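Local coordinates for protein alkaline serine protease AL20 (Nesterenkonia abyssinica, PDB 3CP7) that cleaves peptide bonds as a secreted, thermostable alkaline serine protease of the trypsin-like family, at residues V22-N26 with G167-P172; P114-Q119 with G180-N184; D151-T157 with Y189-L194. All coordinates share one frame; numbering follows the deposited sequence.

From the N terminus the chain lays down strand 19-27 of the first barrel, opening contact 1, then the connector 114-119 that begins contact 2, then the loop 151-157 that begins contact 3. The partners follow in the same order: 167-172 closes contact 1 over 140 residues, 180-184 closes contact 2, and 189-194 closes contact 3. Each pair of loops therefore crosses and none nests. Contact 1 ties the first barrel to the nucleophile loop, contact 2 the connector to the start of strand 183-191, and contact 3 the end of that strand to a surface loop. Contacts 1 and 2 also touch directly, through Asn26 ND2 and Gln183 OE1.

Contact 1. Residues V22-N26 with G167-P172; sequences VCSAN and GSSGGP. With FMT (formic acid), chain C.
The nucleophile loop of a trypsin-like protease, residues 167-172 with the sequence Gly-Ser-Ser-Gly-Gly-Pro, is gripped by Ser24 in the middle of strand 19-27. Ser24 OG donates to Gly167 O over 2.9 Å, in the carbonyl plane and on a lone pair; the hydroxyl is also bonded to Tyr130 N. The backbone of the same residue takes the carbonyl two residues on, Ser24 N to Ser169 O at 2.8 Å. Ser24 CB rests 3.6 Å from Gly171 N, against a type II turn from Ser168 to Gly171. Gly170 takes the third place of that turn with positive phi, and its backbone lies so close that a side chain would strike Ser24 O. With the carbonyls of Gly167 and Ser169 held by the strand, their amides serve another partner, as in the oxyanion hole of this fold. A formic acid, probably from the crystallisation liquor, occupies the site: its O2 accepts from Gly167 N at 2.7 Å in a nearly straight bond (170°), from Ser169 OG at 2.7 Å, and weakly from Ser169 N. It is also bonded to His41 NE2, and Ser169, His41 and Asp91 have the geometry of a catalytic triad, in which Ser169 would be the nucleophile. Cys23 SG lies 3.6 Å from Ser169 O, and its disulfide to Cys42 anchors the neighbour of His41 to the same strand. Farther along, Asn26 and Pro172 cross at about a right angle, Asn26 CB 3.8 Å from Pro172 CG. Putting CG anti to the backbone N (chi1 -173°) sets the Asn26 CB and amide across the CB-CG edge of the proline ring, while its polar ends bind His8, Ser113 and Gln183.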
# COMPACT_ATOMS: atom_id res chain seq x y z
N VAL A 22 -8.67 -19.93 -3.33
CA VAL A 22 -8.91 -19.48 -4.70
C VAL A 22 -9.74 -18.19 -4.70
O VAL A 22 -10.51 -17.91 -3.79
CB VAL A 22 -9.56 -20.61 -5.55
CG1 VAL A 22 -10.92 -21.02 -5.01
CG2 VAL A 22 -9.62 -20.24 -6.99
N CYS A 23 -9.54 -17.38 -5.74
CA CYS A 23 -10.24 -16.11 -5.91
C CYS A 23 -10.39 -15.87 -7.41
O CYS A 23 -10.19 -16.79 -8.23
CB CYS A 23 -9.47 -14.96 -5.22
SG CYS A 23 -10.03 -14.53 -3.54
N SER A 24 -10.72 -14.64 -7.79
CA SER A 24 -10.82 -14.24 -9.19
C SER A 24 -10.16 -12.87 -9.32
O SER A 24 -9.90 -12.20 -8.32
CB SER A 24 -12.29 -14.18 -9.60
OG SER A 24 -12.95 -15.43 -9.41
N ALA A 25 -9.88 -12.46 -10.55
CA ALA A 25 -9.29 -11.15 -10.80
C ALA A 25 -9.48 -10.77 -12.26
O ALA A 25 -10.01 -11.55 -13.05
CB ALA A 25 -7.81 -11.15 -10.44
N ASN A 26 -9.02 -9.58 -12.62
CA ASN A 26 -9.23 -9.07 -13.96
C ASN A 26 -8.11 -8.14 -14.39
O ASN A 26 -7.75 -7.25 -13.64
CB ASN A 26 -10.57 -8.34 -14.02
CG ASN A 26 -10.95 -7.91 -15.43
OD1 ASN A 26 -11.05 -8.75 -16.34
ND2 ASN A 26 -11.17 -6.61 -15.62
N GLY A 167 -14.70 -18.13 -3.93
CA GLY A 167 -13.86 -18.28 -5.11
C GLY A 167 -14.15 -17.17 -6.10
O GLY A 167 -13.29 -16.82 -6.91
N SER A 168 -15.37 -16.63 -6.05
CA SER A 168 -15.75 -15.53 -6.94
C SER A 168 -15.19 -14.18 -6.48
O SER A 168 -15.13 -13.23 -7.26
CB SER A 168 -17.28 -15.45 -7.12
OG SER A 168 -17.93 -15.17 -5.89
N SER A 169 -14.76 -14.10 -5.22
CA SER A 169 -14.23 -12.84 -4.71
C SER A 169 -13.10 -12.36 -5.58
O SER A 169 -12.28 -13.15 -6.05
CB SER A 169 -13.69 -13.00 -3.30
OG SER A 169 -14.74 -13.22 -2.36
N GLY A 170 -13.04 -11.04 -5.75
CA GLY A 170 -12.02 -10.43 -6.57
C GLY A 170 -12.43 -10.31 -8.02
O GLY A 170 -11.80 -9.57 -8.77
N GLY A 171 -13.47 -11.03 -8.42
CA GLY A 171 -13.96 -10.95 -9.80
C GLY A 171 -14.51 -9.57 -10.12
O GLY A 171 -14.95 -8.86 -9.23
N PRO A 172 -14.44 -9.17 -11.39
CA PRO A 172 -14.79 -7.80 -11.76
C PRO A 172 -16.29 -7.52 -11.83
O PRO A 172 -17.07 -8.40 -12.22
CB PRO A 172 -14.19 -7.67 -13.16
CG PRO A 172 -14.25 -9.07 -13.71
CD PRO A 172 -13.95 -9.96 -12.53
C FMT C . -13.31 -16.07 -1.73
O1 FMT C . -12.91 -15.25 -0.89
O2 FMT C . -14.30 -15.87 -2.45

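Contact 2. Residues P114-Q119 with G180-N184; sequences PIAFNQ and GGAQN
Ala116 lays its methyl against that of Ala182, CB to CB 4.0 Å, and Pro114 CB lies 4.2 Å from Ala182 CB. Alongside, the backbones form a single parallel bridge of Ile115 with Gln183. Gln183 N donates to Pro114 O over 2.8 Å, tilted 30° from the carbonyl plane, and Gln183 O accepts from Ala116 N at 2.9 Å, so both polar atoms of the Gln183 backbone are spent on the residues before and after Ile115. Ile115 CA also approaches Gln183 O as a CA-H...O contact, and Ile115 CG1 lies 3.6 Å from that oxygen. Beyond the bridge the Ile115 side chain packs on Tyr211 and Phe203. The Gln183 side chain, extended with CG anti to the backbone N (chi1 180°), carries OE1 to Asn26 ND2. At the other end Gln119 is bent at chi2 (-60°), its CB and CG passing the end of Asn184 while NE2 returns to Phe117 O at 2.9 Å. That carbonyl lies close to the plane of the glutamine amide, although the donor stands above the carbonyl plane. The amides of Gln119 and Asn184 are nearly perpendicular. With an alanine in place of Gln119, Phe117 O would probably lose this donor, and a gap would be likely to open beside the Asn184 amide. Helix 205-214 packs on Phe117, and strand 172-175 bonds to Ala182 and Asn184. In this structure the segment 114-119 is thus pinned between strand 183-191 and the C-terminal helix, on its way from the first barrel toward strand 124-129; a linker of this kind between two barrels is a feature of the chymotrypsin fold.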
# COMPACT_ATOMS: atom_id res chain seq x y z
N PRO A 114 -10.97 -1.27 -19.32
CA PRO A 114 -10.84 0.06 -18.74
C PRO A 114 -11.32 -0.01 -17.29
O PRO A 114 -12.02 -0.96 -16.91
CB PRO A 114 -11.79 0.93 -19.58
CG PRO A 114 -12.48 0.04 -20.54
CD PRO A 114 -12.10 -1.38 -20.26
N ILE A 115 -10.94 0.97 -16.49
CA ILE A 115 -11.36 1.02 -15.09
C ILE A 115 -11.84 2.43 -14.80
O ILE A 115 -11.27 3.40 -15.30
CB ILE A 115 -10.21 0.55 -14.16
CG1 ILE A 115 -10.66 0.47 -12.69
CG2 ILE A 115 -8.96 1.42 -14.35
CD1 ILE A 115 -9.66 -0.26 -11.80
N ALA A 116 -12.92 2.53 -14.04
CA ALA A 116 -13.60 3.81 -13.78
C ALA A 116 -13.79 4.03 -12.28
O ALA A 116 -14.00 3.08 -11.51
CB ALA A 116 -14.96 3.86 -14.48
N PHE A 117 -13.72 5.29 -11.88
CA PHE A 117 -13.86 5.69 -10.47
C PHE A 117 -14.80 6.86 -10.35
O PHE A 117 -15.04 7.60 -11.33
CB PHE A 117 -12.49 6.08 -9.91
CG PHE A 117 -11.43 5.05 -10.17
CD1 PHE A 117 -11.27 3.96 -9.33
CD2 PHE A 117 -10.59 5.17 -11.29
CE1 PHE A 117 -10.30 3.00 -9.57
CE2 PHE A 117 -9.61 4.22 -11.53
CZ PHE A 117 -9.45 3.14 -10.68
N ASN A 118 -15.32 7.06 -9.14
CA ASN A 118 -16.19 8.20 -8.86
C ASN A 118 -17.36 8.29 -9.82
O ASN A 118 -17.71 9.38 -10.32
CB ASN A 118 -15.39 9.50 -8.76
CG ASN A 118 -14.49 9.51 -7.55
OD1 ASN A 118 -14.96 9.27 -6.43
ND2 ASN A 118 -13.22 9.76 -7.75
N GLN A 119 -17.96 7.14 -10.07
CA GLN A 119 -19.15 7.01 -10.90
C GLN A 119 -20.40 7.01 -10.02
O GLN A 119 -20.30 6.81 -8.81
CB GLN A 119 -19.06 5.72 -11.72
CG GLN A 119 -17.85 5.68 -12.63
CD GLN A 119 -17.85 6.82 -13.64
OE1 GLN A 119 -18.79 6.96 -14.43
NE2 GLN A 119 -16.80 7.63 -13.63
N GLY A 180 -17.41 -6.30 -21.50
CA GLY A 180 -16.65 -5.27 -22.21
C GLY A 180 -16.63 -3.87 -21.62
O GLY A 180 -15.86 -3.02 -22.07
N GLY A 181 -17.48 -3.62 -20.63
CA GLY A 181 -17.57 -2.30 -20.01
C GLY A 181 -16.40 -1.98 -19.08
O GLY A 181 -15.52 -2.82 -18.86
N ALA A 182 -16.40 -0.77 -18.53
CA ALA A 182 -15.37 -0.36 -17.58
C ALA A 182 -15.58 -1.08 -16.25
O ALA A 182 -16.71 -1.20 -15.77
CB ALA A 182 -15.39 1.15 -17.37
N GLN A 183 -14.49 -1.58 -15.68
CA GLN A 183 -14.57 -2.16 -14.35
C GLN A 183 -14.80 -1.07 -13.32
O GLN A 183 -14.14 -0.03 -13.34
CB GLN A 183 -13.29 -2.94 -14.02
CG GLN A 183 -13.37 -3.55 -12.62
CD GLN A 183 -12.36 -4.63 -12.36
OE1 GLN A 183 -11.55 -4.98 -13.23
NE2 GLN A 183 -12.42 -5.20 -11.17
N ASN A 184 -15.73 -1.31 -12.40
CA ASN A 184 -16.09 -0.30 -11.43
C ASN A 184 -16.37 -0.83 -10.02
O ASN A 184 -16.81 -0.08 -9.14
CB ASN A 184 -17.24 0.54 -11.98
CG ASN A 184 -17.57 1.74 -11.13
OD1 ASN A 184 -16.72 2.63 -10.90
ND2 ASN A 184 -18.82 1.82 -10.69

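Contact 3. Residues D151-T157 with Y189-L194; sequences DPMGSST and YGYTFL
Tyr191 and Tyr189, at the end of strand 183-191 in the second barrel of the trypsin-like fold, point their hydroxyls into loop 151-157, which joins strands 142-150 and 158-161. Among the hydrogen bonds, Tyr191 OH donates to Asp151 OD1 over 2.6 Å on the syn side of the carboxylate, with OD1 at the edge of the Tyr191 ring, near its plane. Met153 N reaches that oxygen from the opposite face, closing an Asx turn, and Ser155 N and OG hold Asp151 OD2 likewise from its two faces. Four donors thus fix the carboxylate, only 14° from the plane of the Tyr191 ring. Tyr189 OH and Thr157 OG1 share a bond of 2.9 Å, and a water links Tyr189 OH to Ser155 OG. The apolar contacts lie around Tyr191: Pro152 CG is 4.0 Å from its CE2, and Met153 SD stands 4.6 Å from the ring centroid, an oblique Met-aromatic contact, with CG anti to the carbonyl carbon (chi1 -60°) and a bend at chi2. Phe199 of strand 197-200 meets Tyr191 edge-to-face and lies nearly parallel to Tyr189. Between the two tyrosines the rings meet edge to face, Tyr189 CE2 lying 3.4 Å above the plane of Tyr191, toward its rim.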
# COMPACT_ATOMS: atom_id res chain seq x y z
N ASP A 151 -25.71 -0.82 0.63
CA ASP A 151 -25.47 -1.75 1.71
C ASP A 151 -26.56 -1.59 2.78
O ASP A 151 -26.72 -0.50 3.30
CB ASP A 151 -24.10 -1.43 2.31
CG ASP A 151 -23.78 -2.27 3.53
OD1 ASP A 151 -24.41 -3.34 3.69
OD2 ASP A 151 -22.89 -1.86 4.30
N PRO A 152 -27.28 -2.68 3.11
CA PRO A 152 -28.29 -2.56 4.19
C PRO A 152 -27.68 -2.15 5.52
O PRO A 152 -28.39 -1.63 6.39
CB PRO A 152 -28.89 -3.97 4.27
CG PRO A 152 -27.89 -4.88 3.63
CD PRO A 152 -27.25 -4.04 2.54
N MET A 153 -26.38 -2.36 5.68
CA MET A 153 -25.67 -1.98 6.89
C MET A 153 -25.27 -0.51 6.90
O MET A 153 -24.76 -0.01 7.90
CB MET A 153 -24.42 -2.82 7.05
CG MET A 153 -24.68 -4.28 7.16
SD MET A 153 -23.71 -4.81 8.54
CE MET A 153 -24.83 -4.19 9.73
N GLY A 154 -25.46 0.17 5.77
CA GLY A 154 -25.21 1.61 5.73
C GLY A 154 -23.80 2.03 5.34
O GLY A 154 -23.50 3.23 5.34
N SER A 155 -22.94 1.08 5.00
CA SER A 155 -21.62 1.43 4.50
C SER A 155 -21.73 1.87 3.04
O SER A 155 -22.81 1.80 2.45
CB SER A 155 -20.64 0.26 4.64
OG SER A 155 -20.67 -0.61 3.51
N SER A 156 -20.60 2.29 2.47
CA SER A 156 -20.57 2.75 1.08
C SER A 156 -20.56 1.60 0.06
O SER A 156 -20.59 1.85 -1.15
CB SER A 156 -19.38 3.68 0.84
OG SER A 156 -18.17 2.97 1.07
N THR A 157 -20.51 0.35 0.52
CA THR A 157 -20.57 -0.76 -0.45
C THR A 157 -21.94 -0.82 -1.13
O THR A 157 -22.91 -0.18 -0.68
CB THR A 157 -20.24 -2.13 0.18
OG1 THR A 157 -21.27 -2.46 1.12
CG2 THR A 157 -18.90 -2.08 0.89
N TYR A 189 -18.02 -9.60 -0.76
CA TYR A 189 -18.59 -10.36 0.34
C TYR A 189 -20.10 -10.46 0.23
O TYR A 189 -20.72 -9.74 -0.56
CB TYR A 189 -18.21 -9.70 1.68
CG TYR A 189 -18.92 -8.40 1.96
CD1 TYR A 189 -18.38 -7.18 1.56
CD2 TYR A 189 -20.14 -8.39 2.65
CE1 TYR A 189 -19.04 -5.98 1.82
CE2 TYR A 189 -20.81 -7.20 2.90
CZ TYR A 189 -20.25 -5.99 2.50
OH TYR A 189 -20.90 -4.79 2.74
N GLY A 190 -20.67 -11.37 1.01
CA GLY A 190 -22.11 -11.36 1.28
C GLY A 190 -22.35 -11.32 2.77
O GLY A 190 -21.40 -11.33 3.57
N TYR A 191 -23.63 -11.26 3.15
CA TYR A 191 -24.02 -11.41 4.54
C TYR A 191 -24.70 -12.75 4.75
O TYR A 191 -25.46 -13.20 3.90
CB TYR A 191 -25.00 -10.31 4.95
CG TYR A 191 -24.43 -8.91 4.93
CD1 TYR A 191 -23.46 -8.52 5.85
CD2 TYR A 191 -24.89 -7.97 4.02
CE1 TYR A 191 -22.94 -7.22 5.84
CE2 TYR A 191 -24.38 -6.67 4.00
CZ TYR A 191 -23.39 -6.31 4.91
OH TYR A 191 -22.88 -5.03 4.91
N THR A 192 -24.45 -13.35 5.91
CA THR A 192 -25.05 -14.64 6.24
C THR A 192 -26.58 -14.62 6.18
O THR A 192 -27.20 -15.62 5.84
CB THR A 192 -24.63 -15.10 7.65
OG1 THR A 192 -24.87 -14.03 8.57
CG2 THR A 192 -23.16 -15.47 7.67
N PHE A 193 -27.18 -13.47 6.49
CA PHE A 193 -28.65 -13.35 6.52
C PHE A 193 -29.26 -13.06 5.15
O PHE A 193 -30.48 -13.06 5.00
CB PHE A 193 -29.08 -12.25 7.51
CG PHE A 193 -28.55 -10.88 7.18
CD1 PHE A 193 -27.41 -10.40 7.79
CD2 PHE A 193 -29.19 -10.07 6.25
CE1 PHE A 193 -26.90 -9.15 7.49
CE2 PHE A 193 -28.69 -8.82 5.94
CZ PHE A 193 -27.55 -8.36 6.55
N LEU A 194 -28.43 -12.82 4.15
CA LEU A 194 -28.92 -12.33 2.87
C LEU A 194 -28.41 -13.21 1.73
O LEU A 194 -27.40 -12.90 1.11
CB LEU A 194 -28.51 -10.86 2.69
CG LEU A 194 -29.11 -10.05 1.54
CD1 LEU A 194 -30.64 -9.99 1.60
CD2 LEU A 194 -28.51 -8.65 1.51
O HOH W 1 -19.34 -2.90 4.36